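Long-range contacts in synaptonemal complex protein 2 (Mus musculus, PDB 5IWZ), which helps build the axial and lateral elements of synaptonemal complexes in meiotic prophase and is required for chromosome synapsis, SYCP3 insertion and fertility: residues D19-N24 against I57-N62; Q11-C16 against K27-L32; F284-A289 against E305-D310; K353-T358 against F375-S380. All blocks are in the same frame, centred on the assembly; numbering follows the deposited sequence.

Interaction 1: D19-N24 against I57-N62; sequences DALRKN and ICRELN
Arg59 has by far the most surface buried by this contact, and its guanidinium reaches the backbone of Ala20 and Leu21 at two carbonyls. Arg59 NH1 donates to Leu21 O at 2.9 Å, in the carbonyl plane and on a lone pair. The second bond, from Arg59 NH2 to Ala20 O, is also 2.9 Å long and nearly straight at 166°, but here the donor stands above the carbonyl plane, 40° out of it. Both oxygens lie close to the guanidinium plane, so the pair of bonds fixes the rotation of the group. CG anti to the backbone N (chi1 176°) carries the chain out toward helix 13-23, and a bend at chi3 follows before the guanidinium. The bonded carbonyls belong to the last turn of helix 13-23, and Arg59 to helix 49-63, so the pair ties two helices of the armadillo-repeat-like domain; the positive group at the C-terminal end of a helix would probably be favoured by the helix dipole. The CB of Leu21 points away from residues 57-62, yet CD2 comes to 4.0 Å from Arg59 NH1; elsewhere the side chain packs on Lys52 and Leu56. Asn24, just past the helix with positive phi, brings OD1 to 3.5 Å from Arg59 NH2. An alanine in place of Arg59 would probably leave the Ala20 and Leu21 carbonyls without these donors and Glu60 without one of its positive partners. Glu60 OE1 is gripped side-on by Arg59, from NE at 2.8 Å and NH2 at 3.1 Å, and also forms a salt bridge with Lys63.

Interaction 2: Q11-C16 against K27-L32; sequences QQLEKC and KPLLAL
The Pro28 ring, puckered rather than truly flat, turns its CB corner toward Cys16, where SG lies 3.7 Å from Pro28 CB; Asp19 touches the ring from the next turn of the first helix. The sulfur is placed by chi1 of -61°, anti to the carbonyl carbon of Cys16, and this also brings SG within 3.6 Å of Leu32 CD1. It is therefore in contact with both Pro28 and Leu32, one helical turn apart, while Cys16 CB sits over the backbone between them, 3.8 Å from Leu29 N. Leu13, a turn before Cys16, uses only its CD1 across the contact: that methyl is 3.8 Å from Leu32 CD1 and 4.0 Å from Leu29 CD1. The contact is apolar except where a water joins the backbones, donating to Cys16 O at 2.9 Å and accepting from Leu29 N at 2.9 Å. Cys79, Ile72 and Ser75 of helix 66-79 touch Leu13 or Leu29, and Pro8 touches Leu32. Such buried side-chain packing between helices 13-23 and 27-32, consecutive along the chain, is that of a helical hairpin at the N-terminal end of the armadillo-repeat-like domain.

Interaction 3: F284-A289 against E305-D310; sequences FPCLSA and EEFWID
Phe307 packs against Cys286 and Ala289 along one side of its ring, and its atoms run from the Cys286 carbonyl at the root to Ala289 at the tip. CG, anti to the backbone N and beside the carbonyl carbon (chi1 176°), starts the ring off along Cys286. At the root, Phe307 CB lies 3.5 Å from Cys286 O; CD2 is next to the same oxygen and to Cys286 CB. Farther out, Phe307 CE2 meets Cys286 SG at 3.7 Å, and the sulfur lies oblique to the ring, 51° off its normal at 4.5 Å from the centroid. At the tip, the Ala289 methyl lies at the ring edge, in plane, facing CE2 and CZ, with CB 3.7 Å from Phe307 CE2. Ile309 CD1 comes over one face, offset toward the rim, while Ile298 and Pro299 touch the ring from a loop. A serine in place of Phe307 would probably open a gap beside Ala289 and Cys286 and leave the sulfur without its aromatic neighbour.

Beside this packing, strands 281-285 and 308-312 of the Spt16M-like domain pair antiparallel, and the chain passes through Cys286 and Leu287 into strand 288-291 of the second sheet. Phe284 N donates to Ile309 O at 2.9 Å and Ile309 N to Phe284 O at 3.0 Å; Cys286 N donates to Phe307 O at 2.8 Å. Pro285, lacking an N-H, pairs with Trp308 at a non-hydrogen-bonded position. Packing is tight between Cys286 CB and Ile309 CG1, 3.4 Å apart. The chemistry implies a division of labour: main-chain bonds set the strand register, while the side chains add apolar and sulfur-aromatic contact.

Interaction 4: K353-T358 against F375-S380; sequences KLLTLT and FYFDES
With CG anti to its backbone N (chi1 -180°) and chi2 at 53°, Leu354 lays CD1 over the face of Tyr376, whose ring is set nearly perpendicular to its own CA-CB-CG plane by chi2 of 88°. The methyl stands over the ring centre, 3.5 Å from the centroid, a CH-pi contact. This pair is a non-hydrogen-bonded position between antiparallel strands 352-359 and 372-378, neighbouring inner strands of an antiparallel sheet in the Spt16M-like domain, which is grouped with the PH-like folds. The flanking pairs are hydrogen-bonded. Lys353 and Phe377 exchange two bonds of 2.8 Å, Lys353 N to Phe377 O and Phe377 N to Lys353 O. Leu355 and Phe375 also exchange two, Leu355 N to Phe375 O at 2.8 Å and Phe375 N to Leu355 O at 2.9 Å.

On one sheet face, Leu355, Leu357, Phe375 and Phe377 meet one another through carbon alone, and Lys353 shares the face at its end. Leu355 and Phe375 lie side by side, pointing the same way, and Leu357 CD1 reaches the edge of the Phe375 ring, 3.9 Å from CE2. The edge of the Phe377 ring meets Leu355 CB. Ile309 of strand 308-312 packs on both phenylalanines, and Phe320 meets Phe375 edge-to-face, so this face turns inward to the other sheet.

Lys353, extended past CG, reaches the turn that follows strand 372-378, where its NZ donates to Glu379 O at 2.8 Å and to Leu381 O. That turn is braced by Asp378, whose OD2 accepts from Ser380 N, an Asx turn, and from Ser380 OG at 2.6 Å.

Interactions 1 and 2 both draw on helix 13-23 in the armadillo-repeat-like domain; their segments alternate along the chain, their centres lie 14 Å apart, and they touch where Asp19 meets Pro28. Interactions 3 and 4 follow in series in the Spt16M-like domain, with centres 11 Å apart. There the strands 288-291 and 372-378 are neighbours in one sheet, and probable hydrogen bonds join Leu287 and Ser288 to Tyr376, so interaction 3, which also pairs strands 281-285 and 308-312 of the other sheet, is joined directly to interaction 4. The two pairs sit on opposite sides of the chain's centre, with centres about 50 to 53 Å apart. The contacts thus report on two separate modules, one helical and one strand-built.

Interaction 1: D19-N24 against I57-N62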
# COMPACT_ATOMS: atom_id res chain seq x y z
N ASP A 19 7.61 7.16 31.05
CA ASP A 19 6.65 8.24 31.31
C ASP A 19 5.33 7.99 30.58
O ASP A 19 4.25 8.26 31.12
CB ASP A 19 7.22 9.60 30.89
CG ASP A 19 8.27 10.16 31.87
OD1 ASP A 19 8.27 9.76 33.05
OD2 ASP A 19 9.07 11.02 31.45
N ALA A 20 5.40 7.51 29.33
CA ALA A 20 4.19 7.16 28.60
C ALA A 20 3.43 6.03 29.28
O ALA A 20 2.20 6.08 29.43
CB ALA A 20 4.55 6.75 27.16
N LEU A 21 4.16 4.96 29.67
CA LEU A 21 3.53 3.82 30.34
C LEU A 21 2.94 4.22 31.69
O LEU A 21 1.76 3.96 31.97
CB LEU A 21 4.57 2.70 30.54
CG LEU A 21 4.59 1.49 29.62
CD1 LEU A 21 5.58 0.47 30.17
CD2 LEU A 21 3.20 0.85 29.46
N ARG A 22 3.75 4.82 32.56
CA ARG A 22 3.33 5.00 33.95
C ARG A 22 2.48 6.26 34.15
O ARG A 22 1.56 6.25 34.97
CB ARG A 22 4.55 5.04 34.85
CG ARG A 22 5.39 3.76 34.80
CD ARG A 22 6.32 3.62 36.01
NE ARG A 22 5.86 2.55 36.90
CZ ARG A 22 6.26 1.29 36.80
NH1 ARG A 22 7.13 0.96 35.86
NH2 ARG A 22 5.79 0.38 37.63
N LYS A 23 2.76 7.33 33.42
CA LYS A 23 2.03 8.57 33.63
C LYS A 23 1.03 8.89 32.53
O LYS A 23 0.28 9.85 32.66
CB LYS A 23 3.03 9.72 33.79
CG LYS A 23 3.93 9.53 35.01
CD LYS A 23 5.02 10.59 35.08
CE LYS A 23 5.42 10.89 36.54
NZ LYS A 23 5.91 9.70 37.28
N ASN A 24 0.96 8.08 31.46
CA ASN A 24 0.17 8.43 30.29
C ASN A 24 0.54 9.84 29.82
O ASN A 24 -0.31 10.66 29.48
CB ASN A 24 -1.34 8.31 30.58
CG ASN A 24 -2.19 8.20 29.30
OD1 ASN A 24 -1.67 7.91 28.23
ND2 ASN A 24 -3.50 8.42 29.43
N ILE A 57 2.35 -0.47 23.46
CA ILE A 57 1.67 -0.52 22.17
C ILE A 57 0.34 -1.27 22.27
O ILE A 57 -0.68 -0.82 21.73
CB ILE A 57 2.60 -1.13 21.11
CG1 ILE A 57 3.67 -0.12 20.70
CG2 ILE A 57 1.80 -1.60 19.91
CD1 ILE A 57 4.82 -0.75 19.92
N CYS A 58 0.32 -2.41 22.98
CA CYS A 58 -0.93 -3.16 23.15
C CYS A 58 -1.97 -2.34 23.90
O CYS A 58 -3.16 -2.37 23.57
CB CYS A 58 -0.65 -4.48 23.88
SG CYS A 58 0.28 -5.69 22.89
N ARG A 59 -1.55 -1.60 24.93
CA ARG A 59 -2.51 -0.75 25.65
C ARG A 59 -3.11 0.31 24.74
O ARG A 59 -4.33 0.50 24.70
CB ARG A 59 -1.84 -0.09 26.83
CG ARG A 59 -2.77 0.87 27.55
CD ARG A 59 -2.01 1.62 28.62
NE ARG A 59 -1.49 2.91 28.15
CZ ARG A 59 -0.54 3.58 28.81
NH1 ARG A 59 -0.04 3.06 29.93
NH2 ARG A 59 -0.10 4.75 28.36
N GLU A 60 -2.26 1.05 24.02
CA GLU A 60 -2.76 2.11 23.15
C GLU A 60 -3.63 1.55 22.02
O GLU A 60 -4.63 2.16 21.65
CB GLU A 60 -1.59 2.93 22.59
CG GLU A 60 -0.82 3.69 23.68
CD GLU A 60 -1.75 4.59 24.54
OE1 GLU A 60 -1.83 4.39 25.77
OE2 GLU A 60 -2.44 5.46 23.96
N LEU A 61 -3.26 0.38 21.47
CA LEU A 61 -4.14 -0.28 20.50
C LEU A 61 -5.50 -0.59 21.12
O LEU A 61 -6.55 -0.30 20.53
CB LEU A 61 -3.48 -1.55 19.96
CG LEU A 61 -2.29 -1.28 19.03
CD1 LEU A 61 -1.54 -2.55 18.64
CD2 LEU A 61 -2.80 -0.56 17.77
N ASN A 62 -5.51 -1.17 22.34
CA ASN A 62 -6.76 -1.47 23.04
C ASN A 62 -7.60 -0.21 23.26
O ASN A 62 -8.84 -0.28 23.23
CB ASN A 62 -6.46 -2.13 24.39
CG ASN A 62 -6.17 -3.62 24.25
OD1 ASN A 62 -6.48 -4.22 23.22
ND2 ASN A 62 -5.58 -4.22 25.28

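Interaction 2: Q11-C16 against K27-L32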
# COMPACT_ATOMS: atom_id res chain seq x y z
N GLN A 11 19.23 10.08 24.82
CA GLN A 11 19.69 9.05 25.74
C GLN A 11 18.63 8.64 26.75
O GLN A 11 18.80 7.62 27.42
CB GLN A 11 20.94 9.54 26.47
CG GLN A 11 22.07 9.95 25.55
CD GLN A 11 23.20 10.63 26.30
OE1 GLN A 11 24.36 10.23 26.20
NE2 GLN A 11 22.85 11.68 27.06
N GLN A 12 17.56 9.41 26.86
CA GLN A 12 16.47 9.19 27.80
C GLN A 12 15.29 8.47 27.17
O GLN A 12 14.21 8.45 27.76
CB GLN A 12 15.99 10.53 28.35
CG GLN A 12 17.07 11.33 29.00
CD GLN A 12 17.14 11.06 30.47
OE1 GLN A 12 16.56 11.79 31.28
NE2 GLN A 12 17.85 9.99 30.84
N LEU A 13 15.48 7.88 25.98
CA LEU A 13 14.39 7.21 25.26
C LEU A 13 13.61 6.27 26.16
O LEU A 13 12.38 6.29 26.18
CB LEU A 13 14.94 6.44 24.06
CG LEU A 13 13.89 5.67 23.23
CD1 LEU A 13 12.84 6.61 22.64
CD2 LEU A 13 14.52 4.82 22.11
N GLU A 14 14.31 5.41 26.92
CA GLU A 14 13.59 4.45 27.74
C GLU A 14 12.79 5.15 28.83
O GLU A 14 11.66 4.77 29.13
CB GLU A 14 14.54 3.41 28.34
CG GLU A 14 13.80 2.38 29.19
CD GLU A 14 14.56 1.07 29.40
OE1 GLU A 14 15.66 0.89 28.84
OE2 GLU A 14 14.04 0.20 30.14
N LYS A 15 13.36 6.22 29.42
CA LYS A 15 12.60 6.96 30.42
C LYS A 15 11.38 7.63 29.79
O LYS A 15 10.32 7.69 30.43
CB LYS A 15 13.50 7.97 31.13
CG LYS A 15 14.46 7.30 32.12
CD LYS A 15 15.73 8.10 32.33
CE LYS A 15 16.57 7.51 33.46
NZ LYS A 15 16.47 8.26 34.74
N CYS A 16 11.48 8.08 28.54
CA CYS A 16 10.30 8.59 27.86
C CYS A 16 9.24 7.50 27.74
O CYS A 16 8.04 7.77 27.92
CB CYS A 16 10.66 9.12 26.46
SG CYS A 16 11.81 10.50 26.49
N LYS A 27 4.41 13.72 26.11
CA LYS A 27 5.22 14.89 25.79
C LYS A 27 6.72 14.60 25.72
O LYS A 27 7.36 15.04 24.75
CB LYS A 27 4.92 16.02 26.79
CG LYS A 27 3.56 16.65 26.62
CD LYS A 27 3.52 18.08 27.18
CE LYS A 27 3.86 18.14 28.67
NZ LYS A 27 2.65 18.13 29.55
N PRO A 28 7.34 13.88 26.67
CA PRO A 28 8.78 13.58 26.49
C PRO A 28 9.07 12.81 25.21
O PRO A 28 9.94 13.22 24.44
CB PRO A 28 9.13 12.77 27.76
CG PRO A 28 8.19 13.33 28.79
CD PRO A 28 6.88 13.53 28.03
N LEU A 29 8.33 11.73 24.93
CA LEU A 29 8.55 11.00 23.69
C LEU A 29 8.39 11.91 22.47
O LEU A 29 9.22 11.88 21.55
CB LEU A 29 7.58 9.82 23.60
CG LEU A 29 7.87 8.79 22.52
CD1 LEU A 29 9.14 7.98 22.85
CD2 LEU A 29 6.67 7.88 22.34
N LEU A 30 7.35 12.74 22.46
CA LEU A 30 7.12 13.63 21.33
C LEU A 30 8.27 14.61 21.17
O LEU A 30 8.64 14.95 20.04
CB LEU A 30 5.80 14.37 21.51
CG LEU A 30 4.51 13.65 21.18
CD1 LEU A 30 3.34 14.54 21.55
CD2 LEU A 30 4.45 13.26 19.71
N ALA A 31 8.85 15.06 22.28
CA ALA A 31 9.97 16.00 22.17
C ALA A 31 11.16 15.36 21.48
O ALA A 31 11.85 16.01 20.68
CB ALA A 31 10.35 16.52 23.56
N LEU A 32 11.40 14.06 21.74
CA LEU A 32 12.49 13.37 21.06
C LEU A 32 12.27 13.34 19.55
O LEU A 32 13.23 13.41 18.78
CB LEU A 32 12.64 11.95 21.58
CG LEU A 32 12.97 11.74 23.04
CD1 LEU A 32 13.33 10.28 23.24
CD2 LEU A 32 14.09 12.67 23.48
O HOH W 1 6.80 10.18 26.85

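Interaction 3: F284-A289 against E305-D310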
# COMPACT_ATOMS: atom_id res chain seq x y z
N PHE A 284 -9.89 2.40 -20.19
CA PHE A 284 -10.13 3.02 -21.48
C PHE A 284 -8.83 3.60 -22.04
O PHE A 284 -8.04 4.17 -21.29
CB PHE A 284 -11.15 4.17 -21.40
CG PHE A 284 -12.56 3.72 -21.09
CD1 PHE A 284 -13.23 2.86 -21.92
CD2 PHE A 284 -13.20 4.17 -19.95
CE1 PHE A 284 -14.52 2.45 -21.64
CE2 PHE A 284 -14.49 3.76 -19.65
CZ PHE A 284 -15.15 2.90 -20.50
N PRO A 285 -8.61 3.51 -23.35
CA PRO A 285 -7.54 4.30 -23.95
C PRO A 285 -7.93 5.77 -23.95
O PRO A 285 -9.10 6.13 -24.04
CB PRO A 285 -7.44 3.74 -25.38
CG PRO A 285 -8.81 3.25 -25.69
CD PRO A 285 -9.40 2.78 -24.36
N CYS A 286 -6.92 6.61 -23.79
CA CYS A 286 -7.11 8.04 -23.63
C CYS A 286 -6.28 8.78 -24.68
O CYS A 286 -5.16 8.37 -24.99
CB CYS A 286 -6.71 8.47 -22.22
SG CYS A 286 -6.69 10.24 -21.91
N LEU A 287 -6.85 9.85 -25.23
CA LEU A 287 -6.18 10.58 -26.30
C LEU A 287 -5.11 11.51 -25.76
O LEU A 287 -4.01 11.59 -26.32
CB LEU A 287 -7.22 11.37 -27.12
CG LEU A 287 -8.34 10.51 -27.70
CD1 LEU A 287 -9.47 11.38 -28.27
CD2 LEU A 287 -7.78 9.56 -28.79
N SER A 288 -5.41 12.23 -24.68
CA SER A 288 -4.51 13.17 -24.02
C SER A 288 -5.10 13.56 -22.67
O SER A 288 -6.32 13.57 -22.48
CB SER A 288 -4.26 14.42 -24.87
OG SER A 288 -5.47 15.08 -25.15
N ALA A 289 -4.21 13.87 -21.72
CA ALA A 289 -4.61 14.26 -20.38
C ALA A 289 -3.90 15.54 -20.00
O ALA A 289 -2.77 15.78 -20.44
CB ALA A 289 -4.30 13.16 -19.36
N GLU A 305 0.10 -0.53 -25.69
CA GLU A 305 -0.56 -0.21 -26.95
C GLU A 305 -1.18 1.18 -26.93
O GLU A 305 -1.32 1.81 -27.98
CB GLU A 305 -1.62 -1.27 -27.27
N GLU A 306 -1.56 1.66 -25.74
CA GLU A 306 -2.33 2.88 -25.60
C GLU A 306 -1.95 3.56 -24.29
O GLU A 306 -1.30 2.98 -23.42
CB GLU A 306 -3.84 2.59 -25.60
CG GLU A 306 -4.36 1.88 -26.84
CD GLU A 306 -4.57 2.82 -28.02
OE1 GLU A 306 -4.38 4.04 -27.87
OE2 GLU A 306 -4.93 2.32 -29.10
N PHE A 307 -2.36 4.82 -24.18
CA PHE A 307 -2.34 5.60 -22.94
C PHE A 307 -3.57 5.18 -22.14
O PHE A 307 -4.69 5.59 -22.46
CB PHE A 307 -2.34 7.09 -23.29
CG PHE A 307 -2.41 8.02 -22.11
CD1 PHE A 307 -1.83 7.69 -20.89
CD2 PHE A 307 -3.02 9.26 -22.24
CE1 PHE A 307 -1.89 8.58 -19.82
CE2 PHE A 307 -3.08 10.14 -21.17
CZ PHE A 307 -2.52 9.80 -19.96
N TRP A 308 -3.38 4.33 -21.13
CA TRP A 308 -4.49 3.69 -20.43
C TRP A 308 -4.93 4.50 -19.20
O TRP A 308 -4.09 5.02 -18.47
CB TRP A 308 -4.09 2.29 -19.98
CG TRP A 308 -3.72 1.30 -21.09
CD1 TRP A 308 -2.51 0.67 -21.27
CD2 TRP A 308 -4.58 0.81 -22.13
NE1 TRP A 308 -2.57 -0.17 -22.35
CE2 TRP A 308 -3.83 -0.11 -22.90
CE3 TRP A 308 -5.91 1.05 -22.48
CZ2 TRP A 308 -4.36 -0.78 -24.01
CZ3 TRP A 308 -6.44 0.38 -23.59
CH2 TRP A 308 -5.66 -0.52 -24.33
N ILE A 309 -6.24 4.58 -18.98
CA ILE A 309 -6.84 5.15 -17.77
C ILE A 309 -7.70 4.06 -17.13
O ILE A 309 -8.52 3.44 -17.81
CB ILE A 309 -7.72 6.39 -18.07
CG1 ILE A 309 -7.00 7.41 -18.95
CG2 ILE A 309 -8.22 7.03 -16.75
CD1 ILE A 309 -5.82 8.12 -18.31
N ASP A 310 -7.52 3.86 -15.82
CA ASP A 310 -8.19 2.78 -15.09
C ASP A 310 -9.25 3.36 -14.18
O ASP A 310 -8.95 4.23 -13.35
CB ASP A 310 -7.18 1.96 -14.30
CG ASP A 310 -6.18 1.29 -15.21
OD1 ASP A 310 -6.62 0.57 -16.14
OD2 ASP A 310 -4.97 1.57 -15.07

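Interaction 4: K353-T358 against F375-S380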
# COMPACT_ATOMS: atom_id res chain seq x y z
N LYS A 353 -14.62 13.15 -26.45
CA LYS A 353 -15.33 13.22 -25.18
C LYS A 353 -14.36 13.71 -24.10
O LYS A 353 -13.35 13.05 -23.84
CB LYS A 353 -15.92 11.87 -24.79
CG LYS A 353 -17.33 11.65 -25.26
CD LYS A 353 -17.89 10.37 -24.70
CE LYS A 353 -19.18 10.03 -25.43
NZ LYS A 353 -19.44 8.57 -25.38
N LEU A 354 -14.70 14.83 -23.48
CA LEU A 354 -13.86 15.47 -22.47
C LEU A 354 -14.44 15.20 -21.09
O LEU A 354 -15.58 15.58 -20.80
CB LEU A 354 -13.77 16.98 -22.71
CG LEU A 354 -12.91 17.74 -21.71
CD1 LEU A 354 -11.55 17.11 -21.62
CD2 LEU A 354 -12.81 19.24 -22.09
N LEU A 355 -13.67 14.50 -20.26
CA LEU A 355 -13.98 14.34 -18.84
C LEU A 355 -13.16 15.38 -18.09
O LEU A 355 -11.92 15.31 -18.08
CB LEU A 355 -13.65 12.93 -18.36
CG LEU A 355 -13.69 12.71 -16.84
CD1 LEU A 355 -15.10 12.88 -16.29
CD2 LEU A 355 -13.14 11.31 -16.52
N THR A 356 -13.84 16.35 -17.47
CA THR A 356 -13.21 17.39 -16.67
C THR A 356 -13.51 17.13 -15.20
O THR A 356 -14.68 17.15 -14.81
CB THR A 356 -13.72 18.77 -17.07
OG1 THR A 356 -13.48 18.97 -18.46
CG2 THR A 356 -12.98 19.87 -16.27
N LEU A 357 -12.47 16.89 -14.40
CA LEU A 357 -12.58 16.67 -12.95
C LEU A 357 -12.12 17.93 -12.23
O LEU A 357 -10.96 18.31 -12.36
CB LEU A 357 -11.73 15.50 -12.46
CG LEU A 357 -11.90 14.06 -12.95
CD1 LEU A 357 -10.80 13.18 -12.30
CD2 LEU A 357 -13.29 13.55 -12.62
N THR A 358 -13.02 18.56 -11.49
CA THR A 358 -12.65 19.65 -10.60
C THR A 358 -12.29 19.05 -9.25
O THR A 358 -13.13 18.41 -8.62
CB THR A 358 -13.79 20.66 -10.47
OG1 THR A 358 -14.09 21.21 -11.75
CG2 THR A 358 -13.43 21.80 -9.52
N PHE A 375 -9.38 14.76 -19.29
CA PHE A 375 -9.09 13.55 -20.04
C PHE A 375 -9.91 13.59 -21.33
O PHE A 375 -11.14 13.73 -21.28
CB PHE A 375 -9.44 12.29 -19.23
CG PHE A 375 -8.72 12.20 -17.89
CD1 PHE A 375 -7.51 11.52 -17.79
CD2 PHE A 375 -9.25 12.78 -16.76
CE1 PHE A 375 -6.85 11.42 -16.57
CE2 PHE A 375 -8.60 12.70 -15.53
CZ PHE A 375 -7.40 12.01 -15.44
N TYR A 376 -9.23 13.48 -22.47
CA TYR A 376 -9.90 13.42 -23.77
C TYR A 376 -9.97 11.97 -24.24
O TYR A 376 -8.96 11.27 -24.27
CB TYR A 376 -9.17 14.27 -24.81
CG TYR A 376 -9.28 15.76 -24.60
CD1 TYR A 376 -8.36 16.43 -23.79
CD2 TYR A 376 -10.30 16.50 -25.19
CE1 TYR A 376 -8.45 17.79 -23.58
CE2 TYR A 376 -10.39 17.88 -25.00
CZ TYR A 376 -9.47 18.51 -24.19
OH TYR A 376 -9.55 19.86 -23.98
N PHE A 377 -11.17 11.53 -24.61
CA PHE A 377 -11.43 10.17 -25.04
C PHE A 377 -12.10 10.18 -26.42
O PHE A 377 -12.73 11.15 -26.81
CB PHE A 377 -12.36 9.44 -24.07
CG PHE A 377 -11.78 9.24 -22.69
CD1 PHE A 377 -10.94 8.17 -22.43
CD2 PHE A 377 -12.10 10.11 -21.67
CE1 PHE A 377 -10.42 7.96 -21.15
CE2 PHE A 377 -11.59 9.92 -20.38
CZ PHE A 377 -10.74 8.85 -20.13
N ASP A 378 -11.95 9.06 -27.13
CA ASP A 378 -12.73 8.84 -28.33
C ASP A 378 -14.22 8.85 -28.01
O ASP A 378 -14.66 8.33 -26.98
CB ASP A 378 -12.35 7.50 -28.96
CG ASP A 378 -13.08 7.26 -30.27
OD1 ASP A 378 -12.63 7.80 -31.30
OD2 ASP A 378 -14.11 6.55 -30.26
N GLU A 379 -15.01 9.47 -28.89
CA GLU A 379 -16.44 9.68 -28.64
C GLU A 379 -17.23 8.38 -28.55
O GLU A 379 -18.29 8.36 -27.92
CB GLU A 379 -17.02 10.57 -29.73
CG GLU A 379 -16.47 10.25 -31.10
CD GLU A 379 -17.05 11.12 -32.20
OE1 GLU A 379 -16.59 10.99 -33.35
OE2 GLU A 379 -17.94 11.95 -31.90
N SER A 380 -16.72 7.28 -29.12
CA SER A 380 -17.41 6.00 -28.97
C SER A 380 -17.28 5.39 -27.58
O SER A 380 -17.96 4.40 -27.29
CB SER A 380 -16.91 4.99 -30.02
OG SER A 380 -15.60 4.52 -29.70